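Local atomic coordinates of HD domain-containing protein (Aquifex aeolicus, PDB entry 2HEK), a protein that binds zinc in an HD domain and GDP at separate sites, and may have the dGTPase activity of its family, although its physiological role is unknown. Residues 6-10 / 167-172; 58-63 / 77-82; 133-137 / 146-151; 184-188 / 201-206; 210-214 / 318-322. The contacts are given in a common frame with arbitrary orientation. Numbering follows the deposited sequence.

Contact 1: 6-10 / 167-172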
# COMPACT_ATOMS: atom_id res chain seq x y z
N SER A 6 1.54 18.67 3.83
CA SER A 6 1.27 17.35 3.25
C SER A 6 2.54 16.79 2.69
O SER A 6 3.27 17.51 1.99
CB SER A 6 0.27 17.40 2.06
OG SER A 6 -1.01 17.77 2.51
N ASP A 7 2.78 15.51 2.96
CA ASP A 7 3.94 14.81 2.40
C ASP A 7 3.47 13.41 2.15
O ASP A 7 3.17 12.69 3.12
CB ASP A 7 5.13 14.82 3.40
CG ASP A 7 6.43 14.24 2.79
OD1 ASP A 7 6.36 13.45 1.82
OD2 ASP A 7 7.55 14.55 3.31
N PRO A 8 3.40 12.99 0.87
CA PRO A 8 2.86 11.64 0.57
C PRO A 8 3.69 10.51 1.20
O PRO A 8 3.18 9.40 1.35
CB PRO A 8 2.94 11.56 -0.96
CG PRO A 8 3.98 12.59 -1.36
CD PRO A 8 3.79 13.70 -0.36
N LEU A 9 4.95 10.79 1.61
CA LEU A 9 5.73 9.76 2.28
C LEU A 9 5.26 9.54 3.72
O LEU A 9 5.37 8.45 4.24
CB LEU A 9 7.23 10.11 2.29
CG LEU A 9 8.02 9.62 1.08
CD1 LEU A 9 7.54 10.21 -0.28
CD2 LEU A 9 9.42 9.98 1.40
N TYR A 10 4.74 10.57 4.37
CA TYR A 10 4.56 10.51 5.83
C TYR A 10 3.17 10.87 6.27
O TYR A 10 2.85 10.73 7.44
CB TYR A 10 5.54 11.49 6.53
CG TYR A 10 6.97 11.17 6.18
CD1 TYR A 10 7.79 12.13 5.57
CD2 TYR A 10 7.50 9.89 6.41
CE1 TYR A 10 9.10 11.83 5.21
CE2 TYR A 10 8.83 9.58 6.04
CZ TYR A 10 9.61 10.56 5.47
OH TYR A 10 10.90 10.29 5.13
N ARG A 167 13.69 6.38 0.52
CA ARG A 167 12.20 6.25 0.43
C ARG A 167 11.57 7.22 -0.57
O ARG A 167 10.67 6.85 -1.35
CB ARG A 167 11.56 6.38 1.84
CG ARG A 167 9.99 6.31 1.91
CD ARG A 167 9.31 6.28 3.43
NE ARG A 167 7.91 5.91 3.28
CZ ARG A 167 7.15 5.54 4.28
NH1 ARG A 167 7.67 5.48 5.51
NH2 ARG A 167 5.90 5.20 4.06
N ARG A 168 11.98 8.48 -0.56
CA ARG A 168 11.38 9.45 -1.47
C ARG A 168 11.77 9.15 -2.94
O ARG A 168 10.92 9.24 -3.86
CB ARG A 168 11.82 10.88 -1.05
CG ARG A 168 11.11 12.05 -1.81
CD ARG A 168 11.45 13.48 -1.20
NE ARG A 168 11.21 13.41 0.25
CZ ARG A 168 10.03 13.60 0.82
NH1 ARG A 168 8.97 13.96 0.10
NH2 ARG A 168 9.93 13.42 2.12
N ASP A 169 13.05 8.81 -3.18
CA ASP A 169 13.52 8.45 -4.51
C ASP A 169 12.73 7.26 -5.03
O ASP A 169 12.29 7.28 -6.17
CB ASP A 169 15.03 8.17 -4.53
CG ASP A 169 15.89 9.42 -4.22
OD1 ASP A 169 15.35 10.54 -4.16
OD2 ASP A 169 17.11 9.27 -4.02
N ALA A 170 12.48 6.26 -4.17
CA ALA A 170 11.73 5.05 -4.59
C ALA A 170 10.30 5.44 -4.91
O ALA A 170 9.74 4.98 -5.88
CB ALA A 170 11.73 4.02 -3.49
N TYR A 171 9.70 6.29 -4.08
CA TYR A 171 8.29 6.67 -4.21
C TYR A 171 8.07 7.41 -5.52
O TYR A 171 7.10 7.16 -6.23
CB TYR A 171 7.90 7.59 -3.02
CG TYR A 171 6.44 7.96 -2.98
CD1 TYR A 171 5.51 7.11 -2.34
CD2 TYR A 171 5.97 9.18 -3.55
CE1 TYR A 171 4.14 7.43 -2.29
CE2 TYR A 171 4.61 9.54 -3.46
CZ TYR A 171 3.71 8.64 -2.82
OH TYR A 171 2.35 8.91 -2.76
N PHE A 172 8.96 8.33 -5.87
CA PHE A 172 8.76 9.14 -7.08
C PHE A 172 9.30 8.46 -8.33
O PHE A 172 8.73 8.62 -9.40
CB PHE A 172 9.42 10.53 -6.96
CG PHE A 172 8.66 11.48 -6.07
CD1 PHE A 172 8.77 11.41 -4.69
CD2 PHE A 172 7.85 12.47 -6.62
CE1 PHE A 172 8.06 12.28 -3.85
CE2 PHE A 172 7.13 13.37 -5.76
CZ PHE A 172 7.24 13.23 -4.37
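Leu-9, in the turn that ends strand 2-7, contributes the largest share of this interface. Its chi1 of -89° and chi2 of 62° carry the isobutyl group onto helix 160-173: CD2 lies 3.5 Å from both CA and CB of Arg-168, and CD1 sits 4.1 Å from the centroid of the Tyr-171 ring, 29° off its normal, a CH-pi contact. Asp-7 (chi1 t) works in two directions. Its OD1 accepts from Leu-9 N at 3.0 Å, which defines an Asx turn, and its carboxylate forms a bidentate salt bridge with Arg-168, NH2 to OD2 at 2.9 Å and NH1 to OD1 at 3.2 Å. Arg-168 reaches it by staying t through chi2 and then bending at chi3 (m). The turn thereby ties the N-terminal hairpin to the helix that also supplies the zinc ligand Asp-161 of the HD domain, and the Arg-168 side chain comes within about 4 Å of that of another ligand, His-54. Asp-164 is a second partner of Arg-168 and hydrogen-bonds Tyr-10 OH. Arg-167, fully extended, has CG 3.7 Å from Leu-9 CD2. Pro-8 CB packs 3.5 Å from Tyr-171 CZ; that tyrosine stacks on Tyr-171 of the second subunit.

Contact 2: 58-63 / 77-82; sequences VYHITE and VKLAGL
Both segments are regular alpha-helix, 58-63 within helix 51-69 and 77-82 at the C-terminal end of helix 74-82. They run nearly antiparallel, with an angle of 153° between their directions and the axes approaching to 7.8 Å. The register is set by Tyr-59 and Leu-82, whose CA atoms are 4.8 Å apart. So close a passage depends on Gly-81: a CB there would fall 2.7 Å from Thr-62 OG1, a clash, and 3.2 Å from Val-58 CG1. Instead Val-58 CG1 (chi1 t) lies 3.6 Å from Gly-81 O. Thr-62 (chi1 m) turns its OG1 back to Val-58 O at 2.7 Å and sets CG2 3.6 Å from Val-77 O and 3.7 Å from Lys-78 CA. Lys-78 has chi angles m, t, p, t; its NZ makes a salt bridge to Glu-63 OE2 at 2.7 Å and a weak hydrogen bond to Tyr-59 OH at 3.3 Å. Tyr-59 (chi1 t) places CB 3.8 Å from Leu-82 CD1 and its ring edge, at CE2, 4.2 Å from Leu-79 CD2. Such a buried antiparallel helix pair belongs to the all-helical core of the HD domain, with zinc ligand His-54 on the first helix, Asp-85 just after the second, and Asp-161 touching Val-58.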
# COMPACT_ATOMS: atom_id res chain seq x y z
N VAL A 58 13.71 15.13 5.92
CA VAL A 58 14.86 14.91 6.86
C VAL A 58 14.55 15.45 8.28
O VAL A 58 14.76 14.77 9.30
CB VAL A 58 16.16 15.49 6.30
CG1 VAL A 58 17.31 15.28 7.32
CG2 VAL A 58 16.54 14.81 4.97
N TYR A 59 14.04 16.68 8.33
CA TYR A 59 13.55 17.27 9.58
C TYR A 59 12.57 16.30 10.29
O TYR A 59 12.70 16.05 11.46
CB TYR A 59 12.88 18.59 9.30
CG TYR A 59 12.14 19.25 10.45
CD1 TYR A 59 10.80 18.92 10.75
CD2 TYR A 59 12.77 20.26 11.21
CE1 TYR A 59 10.11 19.56 11.84
CE2 TYR A 59 12.09 20.91 12.26
CZ TYR A 59 10.77 20.56 12.57
OH TYR A 59 10.14 21.22 13.62
N HIS A 60 11.59 15.77 9.56
CA HIS A 60 10.59 14.87 10.15
C HIS A 60 11.19 13.53 10.62
O HIS A 60 10.90 13.05 11.75
CB HIS A 60 9.51 14.61 9.08
CG HIS A 60 8.52 13.57 9.48
ND1 HIS A 60 7.52 13.81 10.40
CD2 HIS A 60 8.38 12.28 9.10
CE1 HIS A 60 6.80 12.71 10.57
NE2 HIS A 60 7.30 11.77 9.78
N ILE A 61 12.05 12.91 9.81
CA ILE A 61 12.70 11.67 10.24
C ILE A 61 13.67 11.90 11.41
O ILE A 61 13.74 11.08 12.33
CB ILE A 61 13.43 10.94 9.06
CG1 ILE A 61 12.38 10.44 8.07
CG2 ILE A 61 14.26 9.70 9.57
CD1 ILE A 61 11.47 9.32 8.65
N THR A 62 14.39 13.02 11.39
CA THR A 62 15.25 13.38 12.52
C THR A 62 14.44 13.47 13.81
O THR A 62 14.88 12.95 14.83
CB THR A 62 15.99 14.72 12.28
OG1 THR A 62 16.76 14.60 11.06
CG2 THR A 62 16.94 15.02 13.44
N GLU A 63 13.28 14.13 13.75
CA GLU A 63 12.34 14.20 14.90
C GLU A 63 12.02 12.82 15.44
O GLU A 63 12.12 12.57 16.67
CB GLU A 63 11.04 14.91 14.50
CG GLU A 63 10.06 15.26 15.67
CD GLU A 63 9.03 16.28 15.21
OE1 GLU A 63 8.26 15.97 14.26
OE2 GLU A 63 8.99 17.41 15.77
N VAL A 77 19.25 19.22 16.58
CA VAL A 77 19.58 18.21 15.57
C VAL A 77 18.51 18.24 14.47
O VAL A 77 18.84 18.05 13.31
CB VAL A 77 19.83 16.80 16.16
CG1 VAL A 77 18.58 16.22 16.73
CG2 VAL A 77 20.36 15.82 15.09
N LYS A 78 17.25 18.52 14.82
CA LYS A 78 16.18 18.61 13.82
C LYS A 78 16.50 19.75 12.88
O LYS A 78 16.37 19.62 11.64
CB LYS A 78 14.80 18.85 14.44
CG LYS A 78 14.16 17.58 15.06
CD LYS A 78 13.00 17.95 15.99
CE LYS A 78 11.95 18.89 15.29
NZ LYS A 78 10.85 19.30 16.27
N LEU A 79 16.94 20.87 13.44
CA LEU A 79 17.28 21.98 12.55
C LEU A 79 18.52 21.67 11.74
O LEU A 79 18.60 22.06 10.58
CB LEU A 79 17.40 23.33 13.30
CG LEU A 79 16.11 23.83 14.00
CD1 LEU A 79 16.31 25.19 14.75
CD2 LEU A 79 14.93 23.92 13.01
N ALA A 80 19.50 20.96 12.32
CA ALA A 80 20.66 20.55 11.53
C ALA A 80 20.21 19.68 10.34
O ALA A 80 20.75 19.80 9.23
CB ALA A 80 21.67 19.77 12.42
N GLY A 81 19.22 18.80 10.58
CA GLY A 81 18.63 17.97 9.50
C GLY A 81 17.97 18.86 8.46
O GLY A 81 18.24 18.74 7.26
N LEU A 82 17.11 19.77 8.91
CA LEU A 82 16.44 20.72 8.00
C LEU A 82 17.36 21.50 7.04
O LEU A 82 17.03 21.67 5.84
CB LEU A 82 15.58 21.68 8.84
CG LEU A 82 14.63 22.60 8.07
CD1 LEU A 82 13.45 21.80 7.41
CD2 LEU A 82 14.08 23.74 8.99

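Contact 3: 133-137 / 146-151; sequences RLVRI and EEKLLS
One carboxylate, that of the largely buried Glu-147, gathers two arginines of the neighbouring helix into a salt-bridge network. Arg-136 (chi1 m, chi2 t, chi3 m) meets it in bidentate fashion, NE to OE1 at 2.8 Å and NH2 to OE2 at 2.9 Å. Arg-133 (m, t, p) forms a long salt bridge, NE to Glu-147 OE2 at 3.8 Å, supplemented by a water 2.9 Å from Arg-133 NE and 2.5 Å from Glu-147 OE2; Glu-73 binds the Arg-133 NH2. Both segments are alpha-helical, and their axes cross at -53° with a closest approach of 9.4 Å. They converge toward their C-terminal ends, where the CA atoms of Ile-137 and Ser-151 are 4.4 Å apart. This is a splayed pair of consecutive helices in the HD domain, 128-139 and 145-155, packed beside helix 74-82. Ile-137 (m, t) fills the cleft, CD1 lying 3.8 Å from Leu-150 CD1 (Leu-150 m, t) and CG1 3.8 Å from Glu-147 O. Ser-151 (chi1 t) donates OG to Ile-137 O at 2.9 Å.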
# COMPACT_ATOMS: atom_id res chain seq x y z
N ARG A 133 27.99 24.49 16.43
CA ARG A 133 27.78 23.05 16.63
C ARG A 133 26.80 22.48 15.59
O ARG A 133 27.06 21.43 15.03
CB ARG A 133 27.27 22.77 18.05
CG ARG A 133 28.33 23.12 19.12
CD ARG A 133 27.79 23.00 20.51
NE ARG A 133 27.54 21.61 20.93
CZ ARG A 133 26.34 21.09 21.22
NH1 ARG A 133 25.23 21.82 21.08
NH2 ARG A 133 26.25 19.83 21.63
N LEU A 134 25.69 23.19 15.35
CA LEU A 134 24.77 22.85 14.26
C LEU A 134 25.50 22.67 12.93
O LEU A 134 25.27 21.71 12.21
CB LEU A 134 23.68 23.91 14.13
CG LEU A 134 22.58 23.67 13.06
CD1 LEU A 134 21.36 24.44 13.48
CD2 LEU A 134 23.01 24.15 11.71
N VAL A 135 26.38 23.61 12.59
CA VAL A 135 27.16 23.51 11.34
C VAL A 135 28.02 22.23 11.28
O VAL A 135 28.00 21.51 10.29
CB VAL A 135 28.04 24.75 11.13
CG1 VAL A 135 29.06 24.49 10.00
CG2 VAL A 135 27.15 25.96 10.80
N ARG A 136 28.75 21.93 12.34
CA ARG A 136 29.58 20.72 12.41
C ARG A 136 28.74 19.45 12.30
O ARG A 136 29.10 18.53 11.60
CB ARG A 136 30.39 20.69 13.72
CG ARG A 136 31.59 21.65 13.66
CD ARG A 136 32.63 21.41 14.78
NE ARG A 136 32.11 21.72 16.11
CZ ARG A 136 32.11 22.95 16.63
NH1 ARG A 136 32.56 23.98 15.94
NH2 ARG A 136 31.63 23.16 17.82
N ILE A 137 27.64 19.42 13.04
CA ILE A 137 26.73 18.31 13.07
C ILE A 137 26.19 18.05 11.65
O ILE A 137 26.25 16.92 11.14
CB ILE A 137 25.60 18.56 14.10
CG1 ILE A 137 26.19 18.43 15.51
CG2 ILE A 137 24.36 17.57 13.91
CD1 ILE A 137 25.37 19.10 16.55
N GLU A 146 29.26 14.25 21.95
CA GLU A 146 27.88 14.70 21.77
C GLU A 146 27.65 15.08 20.32
O GLU A 146 26.67 14.64 19.72
CB GLU A 146 27.54 15.86 22.72
CG GLU A 146 26.13 16.49 22.52
CD GLU A 146 24.92 15.59 22.88
OE1 GLU A 146 25.05 14.35 23.06
OE2 GLU A 146 23.81 16.15 22.97
N GLU A 147 28.55 15.88 19.75
CA GLU A 147 28.40 16.29 18.37
C GLU A 147 28.43 15.07 17.45
O GLU A 147 27.70 15.06 16.46
CB GLU A 147 29.45 17.27 17.95
CG GLU A 147 29.28 18.70 18.58
CD GLU A 147 30.44 19.64 18.21
OE1 GLU A 147 31.14 19.36 17.22
OE2 GLU A 147 30.64 20.68 18.89
N LYS A 148 29.25 14.07 17.77
CA LYS A 148 29.34 12.88 16.92
C LYS A 148 28.04 12.08 16.95
O LYS A 148 27.56 11.67 15.90
CB LYS A 148 30.55 12.00 17.29
CG LYS A 148 30.70 10.73 16.40
CD LYS A 148 31.85 9.87 16.91
CE LYS A 148 32.13 8.67 16.00
NZ LYS A 148 33.33 7.87 16.55
N LEU A 149 27.45 11.88 18.13
CA LEU A 149 26.16 11.19 18.21
C LEU A 149 25.10 11.92 17.37
O LEU A 149 24.34 11.29 16.63
CB LEU A 149 25.67 11.06 19.68
CG LEU A 149 24.25 10.53 19.92
CD1 LEU A 149 24.10 9.07 19.41
CD2 LEU A 149 23.86 10.60 21.39
N LEU A 150 25.03 13.24 17.53
CA LEU A 150 24.00 14.01 16.86
C LEU A 150 24.22 13.97 15.38
O LEU A 150 23.25 13.84 14.62
CB LEU A 150 23.95 15.48 17.39
CG LEU A 150 23.54 15.66 18.87
CD1 LEU A 150 23.42 17.15 19.23
CD2 LEU A 150 22.20 14.96 19.14
N SER A 151 25.49 14.06 14.96
CA SER A 151 25.82 14.03 13.54
C SER A 151 25.48 12.67 12.91
O SER A 151 25.01 12.62 11.77
CB SER A 151 27.30 14.32 13.34
OG SER A 151 27.54 14.51 11.97
O HOH W 1 30.27 20.76 21.35

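Contact 4: 184-188 / 201-206; sequences RLIST and SGLRAL
Arg-184 lies in helix 183-187, which begins just before the segment. Its side chain (chi1 t, chi2 p, chi3 t) lays CG 4.0 Å from Ala-205 CB and brings NH2 to 3.4 Å from Ser-201 O; the guanidinium finds its main partners on the fourth subunit, a salt bridge to Glu-4, a GDP-binding residue, and a cation-pi contact with Phe-12. Leu-185 follows (t, p), its CA 5.2 Å from that of Ala-205. Ala-205 CB points toward the first segment and lies 3.9 Å from Leu-185 CA, while Leu-185 CD1 extends to 4.4 Å from Leu-206 CB. The two segments flank the beta-hairpin of strands 189-192 and 195-199 in the HD-associated region, which returns the chain so that the end of helix 183-187 meets the start of helix 203-221. Ser-187 (p) bonds its OG to Arg-184 O at 2.8 Å. Thr-188 (p) is the first residue to leave helical phi/psi (-95°/6°); its OG1 donates to Leu-185 O at 3.0 Å and lies 3.4 Å from Gly-202 CA, the CA atoms of Thr-188 and Gly-202 being 5.2 Å apart. Gly-202 is the N-cap residue of the second helix, and a CB on it would come within 2.0 Å of Thr-188 OG1.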
# COMPACT_ATOMS: atom_id res chain seq x y z
N ARG A 184 9.83 0.68 11.69
CA ARG A 184 10.38 -0.44 12.44
C ARG A 184 11.87 -0.27 12.72
O ARG A 184 12.29 -0.42 13.87
CB ARG A 184 10.08 -1.79 11.74
CG ARG A 184 10.67 -3.03 12.49
CD ARG A 184 10.16 -3.15 13.95
NE ARG A 184 10.56 -4.43 14.50
CZ ARG A 184 10.28 -4.86 15.73
NH1 ARG A 184 9.54 -4.11 16.55
NH2 ARG A 184 10.71 -6.06 16.11
N LEU A 185 12.66 0.07 11.71
CA LEU A 185 14.10 0.24 11.91
C LEU A 185 14.34 1.32 12.95
O LEU A 185 15.08 1.11 13.92
CB LEU A 185 14.83 0.61 10.60
CG LEU A 185 16.35 0.77 10.71
CD1 LEU A 185 17.11 -0.46 11.37
CD2 LEU A 185 16.96 1.13 9.36
N ILE A 186 13.71 2.48 12.76
CA ILE A 186 13.84 3.58 13.75
C ILE A 186 13.52 3.08 15.17
O ILE A 186 14.26 3.37 16.10
CB ILE A 186 12.95 4.77 13.37
CG1 ILE A 186 13.56 5.48 12.14
CG2 ILE A 186 12.75 5.76 14.55
CD1 ILE A 186 12.68 6.52 11.50
N SER A 187 12.45 2.30 15.34
CA SER A 187 12.05 1.87 16.70
C SER A 187 13.07 0.96 17.39
O SER A 187 13.10 0.88 18.63
CB SER A 187 10.66 1.21 16.71
OG SER A 187 10.75 -0.11 16.21
N THR A 188 13.89 0.27 16.61
CA THR A 188 14.89 -0.65 17.16
C THR A 188 16.28 -0.02 17.33
O THR A 188 17.23 -0.72 17.70
CB THR A 188 15.05 -1.94 16.31
OG1 THR A 188 15.57 -1.62 15.00
CG2 THR A 188 13.73 -2.61 16.19
N SER A 201 16.64 -7.05 18.01
CA SER A 201 15.26 -7.20 17.53
C SER A 201 15.03 -6.47 16.19
O SER A 201 13.98 -6.62 15.55
CB SER A 201 14.27 -6.69 18.58
OG SER A 201 14.47 -5.29 18.82
N GLY A 202 16.01 -5.66 15.78
CA GLY A 202 15.93 -4.97 14.52
C GLY A 202 16.85 -5.50 13.45
O GLY A 202 17.07 -4.81 12.43
N LEU A 203 17.40 -6.70 13.64
CA LEU A 203 18.33 -7.27 12.64
C LEU A 203 17.72 -7.43 11.25
O LEU A 203 18.37 -7.11 10.24
CB LEU A 203 18.89 -8.60 13.09
CG LEU A 203 20.20 -9.02 12.40
CD1 LEU A 203 21.24 -7.89 12.30
CD2 LEU A 203 20.82 -10.22 13.15
N ARG A 204 16.48 -7.92 11.20
CA ARG A 204 15.73 -8.04 9.95
C ARG A 204 15.45 -6.68 9.31
O ARG A 204 15.63 -6.52 8.10
CB ARG A 204 14.40 -8.75 10.19
CG ARG A 204 14.51 -10.12 10.87
CD ARG A 204 14.97 -11.19 9.92
NE ARG A 204 16.42 -11.36 9.87
CZ ARG A 204 17.11 -12.11 10.73
NH1 ARG A 204 16.47 -12.73 11.72
NH2 ARG A 204 18.43 -12.23 10.61
N ALA A 205 15.00 -5.71 10.10
CA ALA A 205 14.80 -4.35 9.59
C ALA A 205 16.09 -3.78 9.02
O ALA A 205 16.06 -3.04 8.04
CB ALA A 205 14.23 -3.43 10.67
N LEU A 206 17.23 -4.08 9.64
CA LEU A 206 18.53 -3.59 9.10
C LEU A 206 18.87 -4.26 7.76
O LEU A 206 19.29 -3.61 6.81
CB LEU A 206 19.68 -3.83 10.10
CG LEU A 206 21.11 -3.50 9.64
CD1 LEU A 206 21.29 -2.01 9.28
CD2 LEU A 206 22.17 -3.98 10.67

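Contact 5: 210-214 / 318-322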
# COMPACT_ATOMS: atom_id res chain seq x y z
N LEU A 210 19.41 -2.32 4.10
CA LEU A 210 20.57 -2.47 3.22
C LEU A 210 20.20 -3.02 1.83
O LEU A 210 20.80 -2.60 0.84
CB LEU A 210 21.66 -3.37 3.87
CG LEU A 210 22.16 -2.81 5.21
CD1 LEU A 210 22.90 -3.93 5.96
CD2 LEU A 210 23.08 -1.56 4.98
N ILE A 211 19.24 -3.95 1.77
CA ILE A 211 18.75 -4.48 0.49
C ILE A 211 18.00 -3.40 -0.28
O ILE A 211 18.17 -3.24 -1.53
CB ILE A 211 17.78 -5.67 0.66
CG1 ILE A 211 18.45 -6.86 1.34
CG2 ILE A 211 17.24 -6.08 -0.71
CD1 ILE A 211 19.71 -7.35 0.67
N SER A 212 17.18 -2.64 0.43
CA SER A 212 16.46 -1.54 -0.23
C SER A 212 17.46 -0.54 -0.82
O SER A 212 17.30 -0.04 -1.96
CB SER A 212 15.44 -0.92 0.71
OG SER A 212 16.04 0.11 1.53
N ARG A 213 18.54 -0.27 -0.10
CA ARG A 213 19.59 0.62 -0.63
C ARG A 213 20.26 0.01 -1.87
O ARG A 213 20.51 0.70 -2.89
CB ARG A 213 20.60 0.91 0.48
CG ARG A 213 21.69 1.86 0.11
CD ARG A 213 22.66 2.04 1.33
NE ARG A 213 23.69 3.04 1.02
CZ ARG A 213 24.92 2.75 0.56
NH1 ARG A 213 25.29 1.48 0.36
NH2 ARG A 213 25.78 3.72 0.30
N TYR A 214 20.56 -1.29 -1.83
CA TYR A 214 21.12 -1.97 -3.03
C TYR A 214 20.20 -1.76 -4.24
O TYR A 214 20.66 -1.44 -5.34
CB TYR A 214 21.26 -3.49 -2.78
CG TYR A 214 21.47 -4.31 -4.03
CD1 TYR A 214 22.76 -4.54 -4.54
CD2 TYR A 214 20.37 -4.89 -4.70
CE1 TYR A 214 22.96 -5.34 -5.71
CE2 TYR A 214 20.55 -5.67 -5.83
CZ TYR A 214 21.83 -5.89 -6.34
OH TYR A 214 21.95 -6.69 -7.49
N LYS A 318 30.67 0.32 -5.62
CA LYS A 318 29.95 0.76 -4.42
C LYS A 318 29.64 -0.35 -3.40
O LYS A 318 29.06 -1.39 -3.72
CB LYS A 318 28.63 1.39 -4.84
CG LYS A 318 27.85 2.00 -3.71
CD LYS A 318 28.46 3.34 -3.32
CE LYS A 318 27.75 3.97 -2.12
NZ LYS A 318 28.02 5.44 -2.01
N GLU A 319 29.99 -0.08 -2.14
CA GLU A 319 29.83 -1.04 -1.06
C GLU A 319 28.40 -1.05 -0.55
O GLU A 319 27.87 -0.04 -0.14
CB GLU A 319 30.77 -0.70 0.11
CG GLU A 319 32.20 -1.26 -0.00
CD GLU A 319 32.93 -1.19 1.33
OE1 GLU A 319 33.08 -0.06 1.88
OE2 GLU A 319 33.35 -2.25 1.84
N VAL A 320 27.80 -2.23 -0.54
CA VAL A 320 26.42 -2.42 -0.12
C VAL A 320 26.36 -2.51 1.41
O VAL A 320 25.34 -2.19 2.04
CB VAL A 320 25.89 -3.71 -0.77
CG1 VAL A 320 24.53 -4.16 -0.18
CG2 VAL A 320 25.84 -3.53 -2.30
N TYR A 321 27.46 -2.95 2.02
CA TYR A 321 27.61 -2.92 3.46
C TYR A 321 29.06 -2.53 3.75
O TYR A 321 29.98 -3.16 3.23
CB TYR A 321 27.29 -4.27 4.07
CG TYR A 321 27.73 -4.41 5.52
CD1 TYR A 321 27.22 -3.56 6.51
CD2 TYR A 321 28.64 -5.40 5.90
CE1 TYR A 321 27.63 -3.68 7.85
CE2 TYR A 321 29.05 -5.53 7.24
CZ TYR A 321 28.54 -4.67 8.21
OH TYR A 321 28.92 -4.79 9.54
N GLY A 322 29.26 -1.51 4.58
CA GLY A 322 30.61 -0.98 4.85
C GLY A 322 31.40 -1.58 6.00
O GLY A 322 32.52 -1.13 6.27
O HOH W 2 23.31 -1.28 0.86
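Val-320, Arg-213 and Leu-210 account for most of the 312 Å² buried here, with 89, 69 and 53 Å² respectively. Val-320 sits in the irregular chain that follows strand 311-318, its CA 6.1 Å from that of Tyr-214. With chi1 at t it sets CG2 3.9 Å from Tyr-214 CD1, near the plane of that ring, and Leu-346 and Ile-349 pack on the same valine. Its carbonyl faces the helix: Val-320 O is 3.8 Å from Leu-210 CD2 and accepts from a water at 2.5 Å, which in turn donates to Leu-210 O at 2.8 Å, so that one solvent molecule links a helical carbonyl to a loop carbonyl. Arg-213 extends with its first three chi angles all t and donates NH1 to Glu-319 O at 3.0 Å, an angle of 151° at the hydrogen; its bond to the water is weak, at 3.4 Å. The guanidinium also lies close to a like charge, Arg-213 NH2 being 3.6 Å from Lys-318 NZ. Leu-210 (m, t) adds CD1, 4.4 Å from Tyr-321 CD1, and also touches Ile-343. The Tyr-214 hydroxyl is hydrogen-bonded to Glu-207 of the third subunit. What results is a helix-to-loop packing within the HD-associated region, where helix 203-221 is held against the connection between an edge strand of the antiparallel sheet 284-289/349-356/311-318 and strand 326-329 of the mixed sheet.

In the fold
Contact 1 closes a long loop within which contacts 2 and 3 follow in series; contacts 4 and 5 come later. Contacts 2 and 3, centres 12 Å apart, form one helical block of the HD domain (Ala-80 CB to Ile-137 CG2, 3.8 Å). Contact 1 joins it through Tyr-10 CG, 3.4 Å from His-60 CD2. Contacts 4 and 5, centres 16 Å apart, share helix 203-221 and both touch the third subunit. Ile-61 CG2, 4.0 Å from Ile-186 CD1, links contacts 2 and 4. Contacts 1 and 2 lie beside zinc ligands, Arg-168 near His-54 and Val-58 near Asp-161; contact 4 lies away from its own chain's sites, yet Arg-184 reaches GDP-binding Glu-4 of the fourth subunit.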